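Local coordinates for protein acetyl-CoA C-acetyltransferase (PDB 7N7Z) that probably catalyses acetyl transfer between two acetyl-CoA molecules to give acetoacetyl-CoA, as expected of a thiolase working through an acyl-enzyme intermediate, at residues Tyr172-Arg176 with Glu177-Ala181; Tyr373-Arg377 with Leu378-Lys382; Thr363-Arg366 with Ile367-Met371; Arg332-Lys335 with Glu336-Ile340. All coordinates share one frame; numbering follows the deposited sequence.

Interaction 1 of 4, residues Tyr172-Arg176 with Glu177-Ala181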
# COMPACT_ATOMS: atom_id res chain seq x y z
N TYR B 172 -4.02 -15.36 38.98
CA TYR B 172 -4.71 -15.06 40.22
C TYR B 172 -6.16 -15.55 40.23
O TYR B 172 -6.86 -15.34 41.22
CB TYR B 172 -4.68 -13.56 40.49
CG TYR B 172 -3.29 -13.04 40.80
CD1 TYR B 172 -2.61 -13.45 41.93
CD2 TYR B 172 -2.67 -12.13 39.95
CE1 TYR B 172 -1.34 -12.98 42.21
CE2 TYR B 172 -1.40 -11.66 40.22
CZ TYR B 172 -0.74 -12.08 41.36
OH TYR B 172 0.52 -11.61 41.63
N GLY B 173 -6.61 -16.18 39.15
CA GLY B 173 -7.96 -16.71 39.11
C GLY B 173 -9.03 -15.65 39.25
O GLY B 173 -9.95 -15.79 40.05
N ILE B 174 -8.91 -14.58 38.47
CA ILE B 174 -9.93 -13.53 38.43
C ILE B 174 -11.00 -13.95 37.44
O ILE B 174 -10.70 -14.41 36.33
CB ILE B 174 -9.30 -12.18 38.05
CG1 ILE B 174 -8.28 -11.74 39.11
CG2 ILE B 174 -10.39 -11.12 37.90
CD1 ILE B 174 -7.30 -10.70 38.61
N THR B 175 -12.26 -13.77 37.83
CA THR B 175 -13.39 -14.23 37.04
C THR B 175 -14.07 -13.07 36.33
O THR B 175 -13.88 -11.90 36.67
CB THR B 175 -14.40 -14.97 37.92
OG1 THR B 175 -14.90 -14.07 38.93
CG2 THR B 175 -13.75 -16.16 38.59
N ARG B 176 -14.87 -13.42 35.32
CA ARG B 176 -15.59 -12.41 34.55
C ARG B 176 -16.48 -11.56 35.44
O ARG B 176 -16.67 -10.37 35.17
CB ARG B 176 -16.41 -13.10 33.46
CG ARG B 176 -17.41 -12.22 32.73
CD ARG B 176 -16.73 -11.28 31.74
NE ARG B 176 -17.71 -10.55 30.95
CZ ARG B 176 -18.27 -11.01 29.84
NH1 ARG B 176 -17.95 -12.18 29.33
NH2 ARG B 176 -19.19 -10.27 29.22
N GLU B 177 -17.03 -12.14 36.51
CA GLU B 177 -17.93 -11.39 37.38
C GLU B 177 -17.18 -10.28 38.12
O GLU B 177 -17.66 -9.14 38.21
CB GLU B 177 -18.62 -12.33 38.37
CG GLU B 177 -19.99 -12.81 37.91
CD GLU B 177 -19.90 -13.89 36.85
OE1 GLU B 177 -19.03 -14.78 36.97
OE2 GLU B 177 -20.70 -13.84 35.89
N GLU B 178 -16.01 -10.60 38.67
CA GLU B 178 -15.23 -9.58 39.36
C GLU B 178 -14.77 -8.49 38.39
O GLU B 178 -14.77 -7.31 38.73
CB GLU B 178 -14.02 -10.21 40.05
CG GLU B 178 -14.36 -10.95 41.34
CD GLU B 178 -13.76 -12.35 41.39
OE1 GLU B 178 -12.56 -12.49 41.07
OE2 GLU B 178 -14.48 -13.29 41.77
N CYS B 179 -14.39 -8.89 37.17
CA CYS B 179 -13.93 -7.91 36.19
C CYS B 179 -15.06 -6.98 35.77
O CYS B 179 -14.87 -5.76 35.68
CB CYS B 179 -13.35 -8.62 34.97
SG CYS B 179 -11.77 -9.43 35.27
N ASP B 180 -16.25 -7.53 35.50
CA ASP B 180 -17.36 -6.70 35.07
C ASP B 180 -17.82 -5.76 36.18
O ASP B 180 -18.22 -4.62 35.92
CB ASP B 180 -18.52 -7.58 34.60
CG ASP B 180 -18.32 -8.10 33.18
OD1 ASP B 180 -17.59 -7.45 32.40
OD2 ASP B 180 -18.91 -9.15 32.85
N ALA B 181 -17.76 -6.22 37.43
CA ALA B 181 -18.15 -5.37 38.55
C ALA B 181 -17.26 -4.13 38.63
O ALA B 181 -17.76 -3.00 38.66
CB ALA B 181 -18.09 -6.16 39.86
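Arg176, the first residue of helix 176-196, reaches along the opening turn to Asp180. Its CB stays beside its own backbone. With CG anti to the backbone N (chi1 170°) and a bend at chi2, the chain turns toward the carboxylate: CG and then CD run past Asp180 OD2, CD coming to 3.2 Å from it. NE closes on the same oxygen at 2.6 Å, forming a salt bridge whose hydrogen bond is weak because the N-H is poorly aimed. The carboxylate meets the edge of the guanidinium, with the two planes 80° apart. At the tip, NH2 lies farther from OD2 and instead donates to the carbonyls of Met232 and Leu235.

Before the arginine, Thr175 occupies the N-cap position, and the Glu178 side chain folds back to it. Thr175 OG1 gives a weak bond to Glu178 OE2 at 3.0 Å, while the N of Thr175 points almost straight at Glu178 OE1, though from 3.5 Å. This second, weak bond corresponds to one half of a capping box. The helix proper starts with Cys179 N bonding Thr175 O at 3.1 Å, and the Cys179 SG packs against Ile174 CG2 at 3.4 Å.

Gly173, with its positive phi, is the C-prime residue of the Schellman motif that ends helix 161-172, so the chain leaves one helix and enters the next within a few residues. Ile174 and Glu178 lean on Leu328 of helix 324-336, Ile174 also touches Ile168 and Ala169 of helix 161-172, and Asp180 OD1 takes a weak hydrogen bond from Asn249 ND2.

Interaction 2 of 4, residues Tyr373-Arg377 with Leu378-Lys382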
# COMPACT_ATOMS: atom_id res chain seq x y z
N TYR B 373 -5.58 17.86 39.78
CA TYR B 373 -6.85 18.58 39.84
C TYR B 373 -7.84 17.91 40.78
O TYR B 373 -8.74 18.59 41.29
CB TYR B 373 -7.44 18.72 38.44
CG TYR B 373 -6.89 19.91 37.69
CD1 TYR B 373 -7.37 21.19 37.94
CD2 TYR B 373 -5.88 19.76 36.75
CE1 TYR B 373 -6.87 22.29 37.26
CE2 TYR B 373 -5.37 20.85 36.07
CZ TYR B 373 -5.87 22.11 36.33
OH TYR B 373 -5.37 23.20 35.66
N GLU B 374 -7.70 16.61 41.02
CA GLU B 374 -8.51 15.97 42.06
C GLU B 374 -8.02 16.35 43.44
O GLU B 374 -8.82 16.57 44.36
CB GLU B 374 -8.50 14.45 41.88
CG GLU B 374 -9.46 13.72 42.81
CD GLU B 374 -10.92 13.95 42.47
OE1 GLU B 374 -11.20 14.68 41.49
OE2 GLU B 374 -11.79 13.41 43.18
N LEU B 375 -6.69 16.44 43.62
CA LEU B 375 -6.16 16.98 44.87
C LEU B 375 -6.71 18.38 45.12
O LEU B 375 -7.14 18.70 46.23
CB LEU B 375 -4.63 17.02 44.81
CG LEU B 375 -3.86 15.70 44.75
CD1 LEU B 375 -2.36 15.98 44.78
CD2 LEU B 375 -4.25 14.77 45.89
N GLU B 376 -6.70 19.23 44.09
CA GLU B 376 -7.16 20.60 44.25
C GLU B 376 -8.65 20.66 44.57
O GLU B 376 -9.08 21.50 45.37
CB GLU B 376 -6.85 21.40 42.98
CG GLU B 376 -6.92 22.91 43.16
CD GLU B 376 -8.25 23.51 42.73
OE1 GLU B 376 -8.92 22.91 41.86
OE2 GLU B 376 -8.62 24.57 43.26
N ARG B 377 -9.45 19.78 43.96
CA ARG B 377 -10.88 19.81 44.21
C ARG B 377 -11.21 19.34 45.62
O ARG B 377 -12.20 19.79 46.21
CB ARG B 377 -11.62 18.94 43.19
CG ARG B 377 -13.13 18.92 43.37
CD ARG B 377 -13.80 17.93 42.42
NE ARG B 377 -13.55 16.54 42.79
CZ ARG B 377 -14.38 15.78 43.49
NH1 ARG B 377 -15.54 16.25 43.94
NH2 ARG B 377 -14.06 14.52 43.75
N LEU B 378 -10.40 18.44 46.18
CA LEU B 378 -10.64 17.90 47.51
C LEU B 378 -9.78 18.55 48.59
O LEU B 378 -9.85 18.15 49.75
CB LEU B 378 -10.39 16.39 47.51
CG LEU B 378 -11.17 15.60 46.45
CD1 LEU B 378 -10.89 14.11 46.58
CD2 LEU B 378 -12.66 15.88 46.54
N GLY B 379 -8.98 19.55 48.23
CA GLY B 379 -8.13 20.20 49.21
C GLY B 379 -7.07 19.31 49.80
O GLY B 379 -6.60 19.57 50.91
N LEU B 380 -6.68 18.26 49.09
CA LEU B 380 -5.68 17.32 49.58
C LEU B 380 -4.28 17.83 49.26
O LEU B 380 -4.09 18.86 48.60
CB LEU B 380 -5.92 15.93 48.99
CG LEU B 380 -7.30 15.34 49.26
CD1 LEU B 380 -7.56 14.15 48.33
CD2 LEU B 380 -7.45 14.93 50.72
N THR B 381 -3.27 17.08 49.71
CA THR B 381 -1.88 17.53 49.62
C THR B 381 -1.00 16.58 48.83
O THR B 381 -0.28 17.02 47.93
CB THR B 381 -1.31 17.71 51.04
OG1 THR B 381 -2.21 18.49 51.83
CG2 THR B 381 0.05 18.40 50.99
N LYS B 382 -1.03 15.28 49.14
CA LYS B 382 -0.07 14.32 48.60
C LYS B 382 -0.77 13.42 47.59
O LYS B 382 -1.75 12.75 47.92
CB LYS B 382 0.55 13.50 49.72
CG LYS B 382 1.41 14.32 50.68
CD LYS B 382 2.02 13.47 51.77
CE LYS B 382 2.84 14.31 52.73
NZ LYS B 382 3.11 13.61 54.02
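Leu378 lays its CD2 methyl over one face of the Arg377 guanidinium, 3.4 Å above the plane and displaced toward the rim, while the two side chains run side by side. The guanidinium is kept there by Glu374 one turn back: NE bonds OE1, and Arg377 NH2 bonds Glu374 OE2 at 2.6 Å and nearly straight (168°), a two-pronged, side-on salt bridge lying close to the guanidinium plane. The bend of Glu374 at chi2 (70°) also brings its OE2 to 3.6 Å from Leu378 CD1. Helix 360-378 ends here in a Schellman motif. Leu380 N bonds Leu375 O at 2.9 Å, Gly379 N makes a long, weak bond to Glu376 O, and Gly379 supplies the positive phi. The hydrophobic contact that accompanies this motif is made by Leu375 CD2 against Leu380 CB, 3.7 Å apart, with both leucines also packed on Tyr316 of strand 316-319. An alanine in place of Glu374 would probably leave the Arg377 guanidinium free to swing off Leu378 and deprive His349 ND1 of its carboxylate partner. Past the turn, the backbone N atoms of Thr381 and Lys382 both bond Asp315 OD2 as the chain enters strand 382-387.

Interaction 3 of 4, residues Thr363-Arg366 with Ile367-Met371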
# COMPACT_ATOMS: atom_id res chain seq x y z
N THR B 363 -1.45 9.01 28.16
CA THR B 363 -2.00 8.60 29.45
C THR B 363 -1.00 8.81 30.57
O THR B 363 -1.37 9.21 31.68
CB THR B 363 -2.43 7.14 29.39
OG1 THR B 363 -3.52 7.00 28.46
CG2 THR B 363 -2.87 6.66 30.76
N GLY B 364 0.28 8.52 30.32
CA GLY B 364 1.28 8.65 31.37
C GLY B 364 1.25 10.01 32.04
O GLY B 364 1.44 10.11 33.26
N LEU B 365 1.02 11.06 31.26
CA LEU B 365 0.90 12.41 31.81
C LEU B 365 -0.55 12.78 32.12
O LEU B 365 -0.79 13.62 32.98
CB LEU B 365 1.49 13.43 30.85
CG LEU B 365 1.46 14.89 31.31
CD1 LEU B 365 2.20 15.06 32.62
CD2 LEU B 365 2.04 15.80 30.23
N ARG B 366 -1.51 12.17 31.42
CA ARG B 366 -2.91 12.46 31.68
C ARG B 366 -3.26 12.22 33.14
O ARG B 366 -3.87 13.07 33.79
CB ARG B 366 -3.80 11.60 30.77
CG ARG B 366 -5.15 12.21 30.45
CD ARG B 366 -6.17 11.95 31.55
NE ARG B 366 -6.49 10.53 31.67
CZ ARG B 366 -6.97 9.96 32.77
NH1 ARG B 366 -7.21 10.66 33.87
NH2 ARG B 366 -7.22 8.65 32.76
N ILE B 367 -2.88 11.06 33.67
CA ILE B 367 -3.25 10.71 35.04
C ILE B 367 -2.52 11.58 36.05
O ILE B 367 -3.01 11.75 37.18
CB ILE B 367 -3.00 9.22 35.30
CG1 ILE B 367 -1.52 8.86 35.14
CG2 ILE B 367 -3.84 8.37 34.35
CD1 ILE B 367 -1.18 7.47 35.64
N ILE B 368 -1.36 12.14 35.69
CA ILE B 368 -0.73 13.12 36.57
C ILE B 368 -1.55 14.40 36.59
O ILE B 368 -1.78 14.99 37.65
CB ILE B 368 0.72 13.39 36.12
CG1 ILE B 368 1.60 12.16 36.34
CG2 ILE B 368 1.30 14.57 36.87
CD1 ILE B 368 2.87 12.19 35.51
N VAL B 369 -2.00 14.86 35.41
CA VAL B 369 -2.84 16.05 35.34
C VAL B 369 -4.12 15.83 36.15
O VAL B 369 -4.50 16.68 36.97
CB VAL B 369 -3.16 16.39 33.87
CG1 VAL B 369 -4.27 17.43 33.79
CG2 VAL B 369 -1.91 16.87 33.15
N SER B 370 -4.79 14.71 35.93
CA SER B 370 -6.03 14.44 36.64
C SER B 370 -5.78 14.27 38.13
O SER B 370 -6.59 14.72 38.96
CB SER B 370 -6.71 13.19 36.07
OG SER B 370 -7.15 13.42 34.75
N MET B 371 -4.67 13.64 38.50
CA MET B 371 -4.33 13.49 39.91
C MET B 371 -4.31 14.85 40.60
O MET B 371 -4.97 15.05 41.63
CB MET B 371 -2.98 12.80 40.06
CG MET B 371 -2.51 12.61 41.50
SD MET B 371 -0.73 12.37 41.63
CE MET B 371 -0.16 14.04 41.33
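Arg366 NH1 donates to Ser370 OG, 2.9 Å away, with the oxygen lying almost exactly in the guanidinium plane. Bends at chi2 and chi3 (-83° and -66°) curl the arginine forward along its own helix, to the next turn. Ser370 OG has a second partner in Glu202 OE2, so a neutral hydroxyl joins the arginine to a carboxylate; a further ion pair from NH1 to Glu318 is long and weak. Ile367 CG2 lies over one face of the guanidinium, 3.7 Å above the plane and displaced toward the rim. The backbone is paired in regular helical fashion: Ile367 N bonds Thr363 O, Val369 N bonds Leu365 O at 3.0 Å, and Ser370 N bonds Arg366 O at 2.8 Å. Thr363 OG1 is satisfied by Pro359 O and by ND1 of His358, the predicted proton acceptor. On the apolar side Leu365 CD1 meets Ile368 CD1 at 4.1 Å, the side chains crossing at about a right angle. A methionine at Arg366 would probably leave Ser370 OG without its NH1 donor and remove the weak, long pairing with Glu318. The buried guanidinium is thus met directly by a neutral hydroxyl, with Glu202 behind it and Glu318 only at long range, so its charge is probably only partly balanced.

Interaction 4 of 4, residues Arg332-Lys335 with Glu336-Ile340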
# COMPACT_ATOMS: atom_id res chain seq x y z
N ARG B 332 -4.16 -7.76 44.14
CA ARG B 332 -3.71 -9.01 44.74
C ARG B 332 -2.21 -8.98 45.00
O ARG B 332 -1.76 -9.29 46.11
CB ARG B 332 -4.08 -10.19 43.85
CG ARG B 332 -3.98 -11.54 44.54
CD ARG B 332 -5.19 -11.82 45.42
NE ARG B 332 -6.40 -11.99 44.64
CZ ARG B 332 -6.72 -13.10 43.97
NH1 ARG B 332 -5.92 -14.15 43.97
NH2 ARG B 332 -7.86 -13.14 43.28
N MET B 333 -1.42 -8.62 43.99
CA MET B 333 0.03 -8.59 44.17
C MET B 333 0.42 -7.59 45.25
O MET B 333 1.35 -7.84 46.03
CB MET B 333 0.73 -8.26 42.86
CG MET B 333 2.25 -8.20 42.99
SD MET B 333 3.12 -8.07 41.42
CE MET B 333 4.81 -8.29 41.96
N LEU B 334 -0.27 -6.45 45.31
CA LEU B 334 0.04 -5.47 46.34
C LEU B 334 -0.28 -5.99 47.74
O LEU B 334 0.35 -5.58 48.71
CB LEU B 334 -0.73 -4.17 46.09
CG LEU B 334 -0.02 -3.05 45.31
CD1 LEU B 334 -0.88 -1.79 45.32
CD2 LEU B 334 1.37 -2.75 45.87
N LYS B 335 -1.26 -6.90 47.85
CA LYS B 335 -1.58 -7.48 49.15
C LYS B 335 -0.62 -8.61 49.50
O LYS B 335 -0.24 -8.77 50.66
CB LYS B 335 -3.02 -7.99 49.15
CG LYS B 335 -3.37 -8.87 50.35
CD LYS B 335 -4.79 -9.42 50.25
CE LYS B 335 -5.28 -9.91 51.60
NZ LYS B 335 -6.58 -10.62 51.50
N GLU B 336 -0.22 -9.41 48.50
CA GLU B 336 0.55 -10.62 48.77
C GLU B 336 2.04 -10.32 48.92
O GLU B 336 2.65 -10.66 49.94
CB GLU B 336 0.31 -11.64 47.66
CG GLU B 336 -1.01 -12.38 47.77
CD GLU B 336 -1.35 -13.18 46.53
OE1 GLU B 336 -0.66 -13.01 45.51
OE2 GLU B 336 -2.31 -13.98 46.59
N GLU B 337 2.64 -9.69 47.91
CA GLU B 337 4.07 -9.43 47.90
C GLU B 337 4.42 -8.04 48.42
O GLU B 337 5.60 -7.78 48.69
CB GLU B 337 4.63 -9.62 46.49
CG GLU B 337 4.25 -10.96 45.88
CD GLU B 337 5.40 -11.61 45.14
OE1 GLU B 337 6.03 -10.93 44.30
OE2 GLU B 337 5.68 -12.80 45.40
N ALA B 338 3.44 -7.16 48.56
CA ALA B 338 3.58 -5.92 49.30
C ALA B 338 2.58 -5.94 50.46
O ALA B 338 1.69 -6.78 50.52
CB ALA B 338 3.35 -4.70 48.40
N GLY B 339 2.74 -4.99 51.38
CA GLY B 339 1.85 -4.93 52.52
C GLY B 339 0.68 -3.99 52.29
O GLY B 339 0.09 -3.48 53.25
N ILE B 340 0.34 -3.77 51.02
CA ILE B 340 -0.57 -2.70 50.63
C ILE B 340 -1.96 -3.29 50.40
O ILE B 340 -2.11 -4.28 49.67
CB ILE B 340 -0.07 -1.99 49.36
CG1 ILE B 340 1.35 -1.43 49.52
CG2 ILE B 340 -1.03 -0.87 48.97
CD1 ILE B 340 1.77 -1.07 50.94
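Leu334 forms the close-packed side of this helix end, its two methyls dividing between Ala338 and Ile340. CD2 lies 3.8 Å from Ala338 CB, and CD1 is equally far from Ile340 CG2, so the chain leaving helix 324-336 folds back over the leucine, the one buried side chain of the contact. Ile340 turns CG2 toward Leu334 CD1 by holding it anti to its backbone N. The last helical bonds run from Glu336 N to Arg332 O at 2.8 Å and from Glu337 N to Met333 O at 2.9 Å; Ala338 N adds a weaker bond to the same Met333 carbonyl. Lys335 CA approaches Ile340 O at 3.3 Å in a CA-H...O contact. The model is strained around the Leu334 carbonyl, whose bond from Ile340 N is correspondingly less certain.

The solvent side is looser. Glu336 stretches out alongside Arg332, yet the carboxylate touches its aliphatic part, Glu336 OE2 lying 3.6 Å from Arg332 CG. The charged ends stay 4.5 Å apart between Arg332 NH1 and Glu336 OE2, beyond a salt bridge, and NH1 instead makes a weak hydrogen bond to Tyr172 O. Glu337 is exposed too, and its OE1 merely brushes Met333 CE at 3.7 Å.

Toward the protein, Leu334 rests on Pro301 and Met333 on Ala297 and Val298, all of helix 296-307, while Ile340 touches Tyr311. Tyr172 packs on both Met333 and Glu336.

In the fold
Along the chain the order is interaction 1, 4, 3, 2. Interactions 3 and 2 follow one another on helix 360-378, their centres 14 Å apart: the first is buried about 6 Å from the centre of the chain, beside predicted catalytic residues, and the second closes the helix and leads into strand 382-387 of the large mixed sheet. Interactions 1 and 4 are more peripheral, centred 18 Å apart, and touch through Tyr172, whose carbonyl O probably accepts a hydrogen bond from Arg332 NH1. Helix 360-378 thus runs outward from beside the predicted catalytic residues, while interactions 1 and 4 join the N-terminal and C-terminal thiolase domains at the periphery.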